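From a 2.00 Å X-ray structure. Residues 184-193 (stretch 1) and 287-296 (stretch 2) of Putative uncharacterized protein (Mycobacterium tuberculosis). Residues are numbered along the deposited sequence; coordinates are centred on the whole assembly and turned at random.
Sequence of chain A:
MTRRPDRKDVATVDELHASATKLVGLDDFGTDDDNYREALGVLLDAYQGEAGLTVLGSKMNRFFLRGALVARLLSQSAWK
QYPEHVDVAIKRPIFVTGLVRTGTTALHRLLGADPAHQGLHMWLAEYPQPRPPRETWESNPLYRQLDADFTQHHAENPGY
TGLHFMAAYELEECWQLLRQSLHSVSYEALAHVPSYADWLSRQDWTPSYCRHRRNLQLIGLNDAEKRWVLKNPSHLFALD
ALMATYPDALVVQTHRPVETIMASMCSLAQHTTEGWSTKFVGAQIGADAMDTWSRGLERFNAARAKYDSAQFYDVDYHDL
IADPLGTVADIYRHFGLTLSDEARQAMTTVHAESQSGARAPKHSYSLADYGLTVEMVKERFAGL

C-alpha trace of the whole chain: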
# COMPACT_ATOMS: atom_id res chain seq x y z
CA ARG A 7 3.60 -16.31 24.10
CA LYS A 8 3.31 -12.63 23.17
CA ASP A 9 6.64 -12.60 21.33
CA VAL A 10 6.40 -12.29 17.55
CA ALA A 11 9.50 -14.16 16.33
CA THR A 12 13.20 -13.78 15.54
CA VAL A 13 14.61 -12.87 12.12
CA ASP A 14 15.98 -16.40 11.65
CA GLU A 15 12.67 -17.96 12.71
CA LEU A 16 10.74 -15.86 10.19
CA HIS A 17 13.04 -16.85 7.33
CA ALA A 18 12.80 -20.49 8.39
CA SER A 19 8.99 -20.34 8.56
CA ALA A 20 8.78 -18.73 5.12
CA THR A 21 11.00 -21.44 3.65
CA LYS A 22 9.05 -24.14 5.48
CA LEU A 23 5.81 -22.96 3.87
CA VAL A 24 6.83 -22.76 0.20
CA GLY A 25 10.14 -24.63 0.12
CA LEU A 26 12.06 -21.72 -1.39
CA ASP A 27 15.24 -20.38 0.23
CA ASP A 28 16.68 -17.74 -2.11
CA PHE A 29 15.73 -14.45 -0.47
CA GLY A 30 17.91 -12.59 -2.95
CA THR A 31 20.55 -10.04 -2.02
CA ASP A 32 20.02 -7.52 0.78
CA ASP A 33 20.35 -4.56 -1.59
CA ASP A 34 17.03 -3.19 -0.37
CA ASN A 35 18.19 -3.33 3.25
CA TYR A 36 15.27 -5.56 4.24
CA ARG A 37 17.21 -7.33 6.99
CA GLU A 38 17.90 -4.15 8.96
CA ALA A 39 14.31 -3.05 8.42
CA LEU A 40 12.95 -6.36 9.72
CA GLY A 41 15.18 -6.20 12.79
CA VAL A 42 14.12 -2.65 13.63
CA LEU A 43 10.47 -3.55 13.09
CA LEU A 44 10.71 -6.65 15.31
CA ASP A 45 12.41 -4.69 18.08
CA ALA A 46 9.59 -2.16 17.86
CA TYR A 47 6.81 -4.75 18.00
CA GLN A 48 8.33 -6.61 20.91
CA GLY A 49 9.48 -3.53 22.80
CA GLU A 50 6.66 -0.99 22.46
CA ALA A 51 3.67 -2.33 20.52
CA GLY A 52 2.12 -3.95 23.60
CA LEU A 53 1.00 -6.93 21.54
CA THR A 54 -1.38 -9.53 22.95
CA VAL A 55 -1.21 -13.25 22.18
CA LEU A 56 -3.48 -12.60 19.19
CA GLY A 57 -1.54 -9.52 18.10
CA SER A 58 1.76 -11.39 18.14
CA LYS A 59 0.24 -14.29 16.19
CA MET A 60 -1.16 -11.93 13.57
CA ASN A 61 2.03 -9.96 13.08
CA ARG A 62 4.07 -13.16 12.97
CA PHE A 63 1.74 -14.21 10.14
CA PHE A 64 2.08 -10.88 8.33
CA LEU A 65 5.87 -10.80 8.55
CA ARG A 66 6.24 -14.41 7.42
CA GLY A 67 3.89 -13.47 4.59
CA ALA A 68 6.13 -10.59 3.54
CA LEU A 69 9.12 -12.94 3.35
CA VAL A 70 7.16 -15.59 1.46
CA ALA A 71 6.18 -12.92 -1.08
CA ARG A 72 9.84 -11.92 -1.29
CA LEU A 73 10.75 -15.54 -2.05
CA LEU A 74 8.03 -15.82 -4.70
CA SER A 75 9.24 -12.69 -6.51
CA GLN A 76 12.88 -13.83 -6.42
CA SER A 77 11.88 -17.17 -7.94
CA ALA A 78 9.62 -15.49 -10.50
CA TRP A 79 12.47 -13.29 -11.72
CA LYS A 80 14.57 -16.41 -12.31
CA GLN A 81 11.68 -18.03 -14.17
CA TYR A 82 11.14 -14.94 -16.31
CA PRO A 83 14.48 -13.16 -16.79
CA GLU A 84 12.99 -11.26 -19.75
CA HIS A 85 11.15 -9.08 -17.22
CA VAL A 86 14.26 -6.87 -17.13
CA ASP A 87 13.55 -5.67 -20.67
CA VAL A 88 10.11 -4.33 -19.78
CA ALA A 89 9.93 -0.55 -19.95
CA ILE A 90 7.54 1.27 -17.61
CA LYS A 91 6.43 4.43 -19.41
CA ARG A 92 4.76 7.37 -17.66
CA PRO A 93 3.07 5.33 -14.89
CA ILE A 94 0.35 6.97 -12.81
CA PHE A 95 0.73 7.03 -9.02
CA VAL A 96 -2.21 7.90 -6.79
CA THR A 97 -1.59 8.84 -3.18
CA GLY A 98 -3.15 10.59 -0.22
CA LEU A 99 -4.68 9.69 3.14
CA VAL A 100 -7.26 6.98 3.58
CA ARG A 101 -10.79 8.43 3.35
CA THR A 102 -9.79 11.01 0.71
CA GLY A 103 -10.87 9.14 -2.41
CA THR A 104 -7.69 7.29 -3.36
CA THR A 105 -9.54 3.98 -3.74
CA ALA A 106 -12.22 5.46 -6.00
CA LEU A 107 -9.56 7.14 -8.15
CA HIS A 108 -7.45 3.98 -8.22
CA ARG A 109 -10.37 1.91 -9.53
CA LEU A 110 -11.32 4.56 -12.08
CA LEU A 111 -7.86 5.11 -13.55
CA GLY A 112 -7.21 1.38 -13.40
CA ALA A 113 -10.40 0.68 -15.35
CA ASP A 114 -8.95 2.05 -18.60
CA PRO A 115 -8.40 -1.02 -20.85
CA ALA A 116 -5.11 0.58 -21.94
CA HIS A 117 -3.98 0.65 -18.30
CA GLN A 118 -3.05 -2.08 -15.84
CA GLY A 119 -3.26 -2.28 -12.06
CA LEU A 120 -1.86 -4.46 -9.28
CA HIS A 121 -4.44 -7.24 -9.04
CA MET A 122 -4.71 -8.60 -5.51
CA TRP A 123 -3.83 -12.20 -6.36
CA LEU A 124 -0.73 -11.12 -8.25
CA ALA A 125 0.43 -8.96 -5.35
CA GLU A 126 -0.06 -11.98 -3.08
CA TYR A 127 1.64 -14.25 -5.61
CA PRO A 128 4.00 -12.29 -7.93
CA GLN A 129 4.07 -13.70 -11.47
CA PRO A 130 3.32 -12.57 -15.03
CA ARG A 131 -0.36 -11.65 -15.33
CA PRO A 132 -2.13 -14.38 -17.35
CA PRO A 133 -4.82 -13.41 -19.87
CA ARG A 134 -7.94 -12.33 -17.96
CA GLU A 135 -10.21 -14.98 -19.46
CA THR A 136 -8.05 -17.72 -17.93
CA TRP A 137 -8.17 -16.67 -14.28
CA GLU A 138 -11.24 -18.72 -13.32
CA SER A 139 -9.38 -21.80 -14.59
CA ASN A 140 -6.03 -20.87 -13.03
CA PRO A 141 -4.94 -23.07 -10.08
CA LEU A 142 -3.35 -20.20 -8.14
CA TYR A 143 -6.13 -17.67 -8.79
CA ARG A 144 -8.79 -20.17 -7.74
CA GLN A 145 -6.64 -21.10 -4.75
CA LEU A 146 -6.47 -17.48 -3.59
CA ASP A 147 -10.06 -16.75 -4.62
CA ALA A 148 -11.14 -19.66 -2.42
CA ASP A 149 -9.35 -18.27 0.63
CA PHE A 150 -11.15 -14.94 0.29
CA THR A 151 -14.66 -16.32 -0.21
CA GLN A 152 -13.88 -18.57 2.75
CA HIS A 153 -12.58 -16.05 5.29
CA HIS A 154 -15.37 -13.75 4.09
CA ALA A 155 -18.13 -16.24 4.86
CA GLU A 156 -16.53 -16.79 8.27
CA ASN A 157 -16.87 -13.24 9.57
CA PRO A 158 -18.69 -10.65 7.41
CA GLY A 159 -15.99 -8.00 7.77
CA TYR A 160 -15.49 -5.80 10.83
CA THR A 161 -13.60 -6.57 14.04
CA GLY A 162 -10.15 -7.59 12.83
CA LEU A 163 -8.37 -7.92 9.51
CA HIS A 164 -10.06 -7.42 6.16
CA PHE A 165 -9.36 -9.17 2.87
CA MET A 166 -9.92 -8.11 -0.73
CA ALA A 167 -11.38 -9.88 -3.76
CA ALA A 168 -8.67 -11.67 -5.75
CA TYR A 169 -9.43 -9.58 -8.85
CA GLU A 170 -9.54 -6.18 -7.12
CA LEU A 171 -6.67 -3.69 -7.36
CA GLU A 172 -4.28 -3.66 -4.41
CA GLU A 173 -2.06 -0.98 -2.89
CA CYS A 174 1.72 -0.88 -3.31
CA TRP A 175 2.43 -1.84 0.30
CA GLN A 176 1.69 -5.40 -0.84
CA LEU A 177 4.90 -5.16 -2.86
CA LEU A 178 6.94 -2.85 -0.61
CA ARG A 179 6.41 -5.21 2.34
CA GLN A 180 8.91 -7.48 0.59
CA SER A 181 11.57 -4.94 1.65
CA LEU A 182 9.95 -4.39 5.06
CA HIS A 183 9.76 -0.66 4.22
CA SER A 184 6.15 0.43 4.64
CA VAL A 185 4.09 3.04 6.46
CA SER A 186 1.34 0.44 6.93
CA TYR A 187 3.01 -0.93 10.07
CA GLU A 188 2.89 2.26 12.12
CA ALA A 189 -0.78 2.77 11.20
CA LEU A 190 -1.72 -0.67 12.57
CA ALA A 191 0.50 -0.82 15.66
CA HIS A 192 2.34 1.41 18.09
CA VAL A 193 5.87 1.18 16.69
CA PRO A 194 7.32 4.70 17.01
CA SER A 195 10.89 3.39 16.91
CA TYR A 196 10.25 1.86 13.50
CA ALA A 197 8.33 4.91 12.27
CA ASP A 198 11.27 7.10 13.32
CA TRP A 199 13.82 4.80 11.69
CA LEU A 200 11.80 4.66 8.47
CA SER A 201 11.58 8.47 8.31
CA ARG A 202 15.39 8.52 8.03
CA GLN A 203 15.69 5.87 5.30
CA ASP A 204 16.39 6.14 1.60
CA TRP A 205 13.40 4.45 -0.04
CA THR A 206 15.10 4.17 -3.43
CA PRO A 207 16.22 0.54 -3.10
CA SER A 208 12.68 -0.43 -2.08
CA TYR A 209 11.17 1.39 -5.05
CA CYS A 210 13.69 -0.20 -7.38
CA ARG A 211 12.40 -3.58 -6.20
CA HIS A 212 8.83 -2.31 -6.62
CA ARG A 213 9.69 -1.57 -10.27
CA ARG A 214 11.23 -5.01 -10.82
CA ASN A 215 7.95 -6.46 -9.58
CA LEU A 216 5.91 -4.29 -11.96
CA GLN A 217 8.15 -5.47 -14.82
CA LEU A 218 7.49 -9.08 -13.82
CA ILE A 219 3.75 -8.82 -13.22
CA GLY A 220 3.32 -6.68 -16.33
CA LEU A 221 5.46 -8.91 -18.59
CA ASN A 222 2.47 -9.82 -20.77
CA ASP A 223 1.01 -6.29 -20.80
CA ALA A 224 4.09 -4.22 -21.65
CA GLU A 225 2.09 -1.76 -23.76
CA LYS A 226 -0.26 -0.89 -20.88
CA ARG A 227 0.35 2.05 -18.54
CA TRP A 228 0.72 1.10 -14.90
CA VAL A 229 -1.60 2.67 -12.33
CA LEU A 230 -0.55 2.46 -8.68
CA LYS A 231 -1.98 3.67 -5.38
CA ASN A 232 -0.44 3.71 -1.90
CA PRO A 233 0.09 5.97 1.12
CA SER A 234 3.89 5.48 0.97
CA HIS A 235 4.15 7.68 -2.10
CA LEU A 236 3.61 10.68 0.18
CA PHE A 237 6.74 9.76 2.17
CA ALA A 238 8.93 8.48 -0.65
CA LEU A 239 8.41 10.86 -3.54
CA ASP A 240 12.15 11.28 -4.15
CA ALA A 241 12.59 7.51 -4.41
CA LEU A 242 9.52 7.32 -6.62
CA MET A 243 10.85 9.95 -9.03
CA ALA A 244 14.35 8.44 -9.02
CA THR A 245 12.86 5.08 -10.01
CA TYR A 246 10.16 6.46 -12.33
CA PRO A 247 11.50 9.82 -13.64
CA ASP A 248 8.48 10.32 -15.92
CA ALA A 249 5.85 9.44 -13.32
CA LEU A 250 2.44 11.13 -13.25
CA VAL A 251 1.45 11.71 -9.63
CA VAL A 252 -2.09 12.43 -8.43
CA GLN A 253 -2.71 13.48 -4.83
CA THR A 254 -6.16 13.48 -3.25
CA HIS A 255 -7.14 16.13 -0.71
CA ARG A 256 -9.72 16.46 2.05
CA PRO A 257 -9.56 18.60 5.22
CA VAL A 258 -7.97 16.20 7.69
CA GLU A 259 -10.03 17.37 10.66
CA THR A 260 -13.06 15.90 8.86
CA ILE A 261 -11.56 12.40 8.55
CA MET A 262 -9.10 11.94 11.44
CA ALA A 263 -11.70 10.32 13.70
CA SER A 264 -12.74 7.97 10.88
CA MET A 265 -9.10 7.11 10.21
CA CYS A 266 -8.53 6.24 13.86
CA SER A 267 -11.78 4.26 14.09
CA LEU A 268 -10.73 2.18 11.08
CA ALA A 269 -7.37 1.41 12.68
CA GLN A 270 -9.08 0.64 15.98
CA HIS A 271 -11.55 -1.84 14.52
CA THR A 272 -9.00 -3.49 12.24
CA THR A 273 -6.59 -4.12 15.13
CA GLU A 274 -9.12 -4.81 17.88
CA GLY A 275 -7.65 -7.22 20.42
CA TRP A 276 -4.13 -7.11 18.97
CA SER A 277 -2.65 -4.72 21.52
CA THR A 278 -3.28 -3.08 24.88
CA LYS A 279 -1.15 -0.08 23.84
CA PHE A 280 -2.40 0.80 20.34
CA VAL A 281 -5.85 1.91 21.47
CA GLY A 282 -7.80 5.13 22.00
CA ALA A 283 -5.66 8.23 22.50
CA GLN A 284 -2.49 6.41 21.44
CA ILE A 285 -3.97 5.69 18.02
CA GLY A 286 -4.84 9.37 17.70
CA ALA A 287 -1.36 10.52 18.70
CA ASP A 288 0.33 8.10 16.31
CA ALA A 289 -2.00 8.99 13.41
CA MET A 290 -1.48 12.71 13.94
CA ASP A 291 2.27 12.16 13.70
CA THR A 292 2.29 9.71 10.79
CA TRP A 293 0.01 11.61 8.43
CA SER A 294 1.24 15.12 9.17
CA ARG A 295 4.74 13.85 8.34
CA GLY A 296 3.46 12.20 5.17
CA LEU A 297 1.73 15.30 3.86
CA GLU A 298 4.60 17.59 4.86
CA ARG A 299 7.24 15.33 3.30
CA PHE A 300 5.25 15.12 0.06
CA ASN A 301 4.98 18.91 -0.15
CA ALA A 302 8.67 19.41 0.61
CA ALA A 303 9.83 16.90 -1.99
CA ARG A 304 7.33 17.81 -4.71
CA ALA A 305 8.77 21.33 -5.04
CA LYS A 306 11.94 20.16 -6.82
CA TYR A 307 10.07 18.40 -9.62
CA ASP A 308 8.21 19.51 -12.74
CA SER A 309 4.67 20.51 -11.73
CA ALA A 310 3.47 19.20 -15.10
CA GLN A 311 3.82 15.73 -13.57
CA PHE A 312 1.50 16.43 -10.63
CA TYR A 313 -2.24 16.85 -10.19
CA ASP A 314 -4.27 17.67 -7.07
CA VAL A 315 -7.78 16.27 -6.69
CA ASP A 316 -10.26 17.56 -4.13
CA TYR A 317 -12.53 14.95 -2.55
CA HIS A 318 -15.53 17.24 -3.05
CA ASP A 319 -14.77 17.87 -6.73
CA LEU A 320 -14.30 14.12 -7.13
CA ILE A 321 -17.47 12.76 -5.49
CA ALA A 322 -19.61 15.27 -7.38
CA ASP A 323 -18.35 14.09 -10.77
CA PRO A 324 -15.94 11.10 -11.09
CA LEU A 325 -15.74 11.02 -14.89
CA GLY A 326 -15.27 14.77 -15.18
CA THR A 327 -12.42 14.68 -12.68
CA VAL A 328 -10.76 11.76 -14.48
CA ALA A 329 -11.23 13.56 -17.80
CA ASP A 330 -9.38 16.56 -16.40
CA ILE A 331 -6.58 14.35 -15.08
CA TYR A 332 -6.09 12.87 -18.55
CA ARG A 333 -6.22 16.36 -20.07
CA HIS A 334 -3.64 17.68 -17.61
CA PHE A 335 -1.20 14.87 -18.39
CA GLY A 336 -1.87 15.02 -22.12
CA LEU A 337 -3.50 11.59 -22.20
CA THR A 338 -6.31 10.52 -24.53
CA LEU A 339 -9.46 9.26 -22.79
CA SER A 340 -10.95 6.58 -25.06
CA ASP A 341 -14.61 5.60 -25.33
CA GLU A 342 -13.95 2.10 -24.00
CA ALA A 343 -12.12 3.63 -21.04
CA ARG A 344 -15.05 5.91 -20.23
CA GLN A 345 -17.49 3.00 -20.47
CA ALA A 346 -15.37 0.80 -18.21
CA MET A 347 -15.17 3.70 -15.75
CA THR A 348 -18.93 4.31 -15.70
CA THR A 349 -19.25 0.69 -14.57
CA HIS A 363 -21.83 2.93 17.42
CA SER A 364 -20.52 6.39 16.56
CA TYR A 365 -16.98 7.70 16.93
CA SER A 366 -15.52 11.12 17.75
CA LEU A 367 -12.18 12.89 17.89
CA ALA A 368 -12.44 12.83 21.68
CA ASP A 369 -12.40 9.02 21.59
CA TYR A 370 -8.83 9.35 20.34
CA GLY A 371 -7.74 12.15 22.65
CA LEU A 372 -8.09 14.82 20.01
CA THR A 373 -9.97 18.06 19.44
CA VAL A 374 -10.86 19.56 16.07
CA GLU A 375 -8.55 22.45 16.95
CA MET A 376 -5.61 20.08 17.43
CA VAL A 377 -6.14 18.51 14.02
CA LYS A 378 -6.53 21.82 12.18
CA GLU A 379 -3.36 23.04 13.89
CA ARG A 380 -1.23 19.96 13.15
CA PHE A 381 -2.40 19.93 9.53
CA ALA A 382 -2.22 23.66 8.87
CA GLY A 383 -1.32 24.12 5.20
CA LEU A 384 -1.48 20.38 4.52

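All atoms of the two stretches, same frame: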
# COMPACT_ATOMS: atom_id res chain seq x y z
N SER A 184 7.55 0.11 4.86
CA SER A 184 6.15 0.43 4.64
C SER A 184 5.57 1.27 5.76
O SER A 184 5.90 1.06 6.93
CB SER A 184 5.35 -0.88 4.52
OG SER A 184 3.96 -0.63 4.41
N VAL A 185 4.71 2.23 5.42
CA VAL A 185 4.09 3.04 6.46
C VAL A 185 2.81 2.38 6.97
O VAL A 185 2.09 2.94 7.80
CB VAL A 185 3.76 4.48 5.97
CG1 VAL A 185 5.05 5.23 5.68
CG2 VAL A 185 2.88 4.44 4.73
N SER A 186 2.53 1.17 6.49
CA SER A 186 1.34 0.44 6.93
C SER A 186 1.51 -0.03 8.38
O SER A 186 0.56 -0.03 9.16
CB SER A 186 1.09 -0.77 6.03
OG SER A 186 2.12 -1.74 6.15
N TYR A 187 2.73 -0.41 8.73
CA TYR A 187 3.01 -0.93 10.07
C TYR A 187 2.67 0.03 11.19
O TYR A 187 1.99 -0.35 12.15
CB TYR A 187 4.47 -1.37 10.18
CG TYR A 187 4.85 -2.39 9.14
CD1 TYR A 187 4.12 -3.57 8.99
CD2 TYR A 187 5.93 -2.18 8.28
CE1 TYR A 187 4.44 -4.50 8.01
CE2 TYR A 187 6.26 -3.11 7.30
CZ TYR A 187 5.51 -4.26 7.16
OH TYR A 187 5.82 -5.17 6.18
N GLU A 188 3.13 1.27 11.09
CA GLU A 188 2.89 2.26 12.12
C GLU A 188 1.44 2.72 12.21
O GLU A 188 1.05 3.37 13.19
CB GLU A 188 3.82 3.46 11.92
CG GLU A 188 3.47 4.34 10.74
CD GLU A 188 4.59 5.30 10.42
OE1 GLU A 188 5.63 4.84 9.89
OE2 GLU A 188 4.45 6.51 10.70
N ALA A 189 0.63 2.40 11.20
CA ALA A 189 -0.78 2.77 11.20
C ALA A 189 -1.64 1.64 11.75
O ALA A 189 -2.85 1.79 11.91
CB ALA A 189 -1.22 3.13 9.78
N LEU A 190 -1.01 0.50 12.06
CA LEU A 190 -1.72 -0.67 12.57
C LEU A 190 -1.16 -1.14 13.91
O LEU A 190 -1.65 -2.11 14.49
CB LEU A 190 -1.64 -1.80 11.55
CG LEU A 190 -2.39 -1.54 10.25
CD1 LEU A 190 -1.95 -2.51 9.18
CD2 LEU A 190 -3.89 -1.65 10.50
N ALA A 191 -0.13 -0.46 14.39
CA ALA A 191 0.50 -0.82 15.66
C ALA A 191 1.29 0.36 16.18
O ALA A 191 1.65 1.26 15.42
CB ALA A 191 1.43 -2.02 15.46
N HIS A 192 1.57 0.35 17.48
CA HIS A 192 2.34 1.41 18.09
C HIS A 192 3.81 1.02 17.98
O HIS A 192 4.34 0.30 18.82
CB HIS A 192 1.96 1.57 19.56
CG HIS A 192 2.72 2.66 20.26
ND1 HIS A 192 2.56 3.99 19.93
CD2 HIS A 192 3.65 2.62 21.24
CE1 HIS A 192 3.37 4.72 20.68
NE2 HIS A 192 4.03 3.91 21.49
N VAL A 193 4.46 1.48 16.91
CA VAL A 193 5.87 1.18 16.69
C VAL A 193 6.63 2.45 16.35
O VAL A 193 7.25 2.56 15.28
CB VAL A 193 6.05 0.12 15.56
CG1 VAL A 193 5.59 -1.24 16.05
CG2 VAL A 193 5.26 0.53 14.32
N ALA A 287 -2.68 9.90 18.66
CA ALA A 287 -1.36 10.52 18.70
C ALA A 287 -0.49 10.01 17.56
O ALA A 287 0.16 10.80 16.87
CB ALA A 287 -0.69 10.24 20.04
N ASP A 288 -0.48 8.69 17.37
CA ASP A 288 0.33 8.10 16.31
C ASP A 288 -0.14 8.52 14.92
O ASP A 288 0.68 8.80 14.04
CB ASP A 288 0.32 6.57 16.43
CG ASP A 288 1.06 6.07 17.67
OD1 ASP A 288 1.64 6.90 18.40
OD2 ASP A 288 1.07 4.84 17.91
N ALA A 289 -1.45 8.59 14.71
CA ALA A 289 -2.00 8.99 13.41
C ALA A 289 -1.69 10.45 13.11
O ALA A 289 -1.38 10.81 11.97
CB ALA A 289 -3.51 8.76 13.37
N MET A 290 -1.78 11.30 14.13
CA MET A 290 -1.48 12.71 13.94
C MET A 290 -0.04 12.87 13.47
O MET A 290 0.25 13.67 12.58
CB MET A 290 -1.69 13.47 15.25
CG MET A 290 -3.15 13.67 15.65
SD MET A 290 -3.92 15.08 14.82
CE MET A 290 -3.35 16.42 15.87
N ASP A 291 0.86 12.09 14.07
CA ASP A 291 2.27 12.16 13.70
C ASP A 291 2.53 11.60 12.31
O ASP A 291 3.12 12.27 11.46
CB ASP A 291 3.12 11.40 14.72
CG ASP A 291 4.58 11.30 14.29
OD1 ASP A 291 5.19 12.36 14.02
OD2 ASP A 291 5.10 10.17 14.23
N THR A 292 2.09 10.37 12.08
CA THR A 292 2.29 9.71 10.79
C THR A 292 1.82 10.50 9.58
O THR A 292 2.60 10.76 8.66
CB THR A 292 1.59 8.34 10.75
OG1 THR A 292 2.18 7.48 11.73
CG2 THR A 292 1.72 7.70 9.37
N TRP A 293 0.56 10.90 9.58
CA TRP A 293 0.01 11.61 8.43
C TRP A 293 0.42 13.06 8.26
O TRP A 293 0.41 13.57 7.14
CB TRP A 293 -1.51 11.42 8.41
CG TRP A 293 -1.82 9.95 8.41
CD1 TRP A 293 -2.45 9.24 9.39
CD2 TRP A 293 -1.36 8.98 7.46
NE1 TRP A 293 -2.40 7.90 9.12
CE2 TRP A 293 -1.73 7.71 7.94
CE3 TRP A 293 -0.66 9.06 6.25
CZ2 TRP A 293 -1.43 6.52 7.26
CZ3 TRP A 293 -0.35 7.89 5.57
CH2 TRP A 293 -0.74 6.64 6.08
N SER A 294 0.79 13.74 9.34
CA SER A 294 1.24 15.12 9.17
C SER A 294 2.64 15.05 8.56
O SER A 294 3.01 15.90 7.76
CB SER A 294 1.25 15.88 10.51
OG SER A 294 2.09 15.28 11.48
N ARG A 295 3.41 14.02 8.92
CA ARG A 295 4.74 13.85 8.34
C ARG A 295 4.60 13.50 6.86
O ARG A 295 5.30 14.04 6.02
CB ARG A 295 5.51 12.73 9.06
CG ARG A 295 6.16 13.18 10.36
CD ARG A 295 7.13 12.14 10.92
NE ARG A 295 6.46 10.98 11.52
CZ ARG A 295 6.34 9.79 10.94
NH1 ARG A 295 6.84 9.57 9.73
NH2 ARG A 295 5.72 8.81 11.58
N GLY A 296 3.67 12.59 6.55
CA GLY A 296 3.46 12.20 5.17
C GLY A 296 3.12 13.36 4.27
O GLY A 296 3.73 13.55 3.22
O HOH W 1 0.07 5.95 12.97
O HOH W 2 7.52 6.68 9.25

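Residues 287-296 lie within a helix that begins before the stretch and runs on past it. Its backbone bonds follow the i to i+4 pattern, as in T292 N to D288 O at 2.9 Å and R295 N to D291 O at 3.1 Å. Stretch 1 is less regular. Residues 186-188 have helical phi/psi values without the regular bonding, although two tight turns close nearby, with A189 N donating to S186 O at 3.2 Å and L190 N to Y187 O at 3.1 Å. The chain then extends through A191 and H192 to V193, which occupies the N-cap position of the helix that follows. The two backbones stay well apart: the CA atoms of A189 and A289 are 6.7 Å from each other, those of H192 and D288 7.2 Å, and those of E188 and T292 7.6 Å. Side chains must therefore bridge the gap, and the buried surface is a modest 328 Å², both sides summed.

The polar centre of the contact is E188. Its CA-to-CB bond points toward the helix, and its side chain is long enough to bring the carboxylate to two partners three residues apart on the helix. E188 OE2 forms a salt bridge with R295 NH2 at 2.8 Å, approaching the guanidinium at its edge, near its plane, where the N-H groups point. The same oxygen lies 2.7 Å from T292 OG1, a short polar contact. A buried carboxylate needs such compensation for its charge, and arginine offers several donors in one plane. R295 is also held from within its own helix: NH2 forms a salt bridge with D291 OD2 at 3.0 Å, and NE donates to D291 OD1 at 3.1 Å. The arginine is thus shared between two acids, one on each stretch.

Two waters extend this network. Water 2 donates to E188 OE1 at 2.7 Å and accepts from R295 NH1 at 3.0 Å, giving the acid and the base a second, indirect link. Water 1 donates to the backbone E188 O at 2.8 Å and to T292 OG1 at 2.9 Å, so the small threonine hydroxyl serves both the carboxylate region and the solvent bridge.

Toward the beginning of stretch 2, H192 meets D288. The histidine's CA-to-CB bond points sideways, but the end of the side chain comes nearer, and ND1 donates to D288 OD2 at 2.7 Å. The N-H...acceptor angle of 171° is nearly straight, and the oxygen sits at the edge of the imidazole, near its plane, as a ring N-H requires. The CA-to-CB bond of D288 points toward stretch 1, and with the side chain in the m rotamer its carboxylate reaches this donor.

The apolar part is smaller. W293 CZ2 lies 4.2 Å from A189 CB, and W293 CH2 lies 4.4 Å from V185 CG2. Both approaches are oblique to the indole and fall on adjacent atoms of its six-membered ring, whose nonpolar carbons suit two aliphatic neighbours. The short alanine and the branched valine supply the matching nonpolar surface.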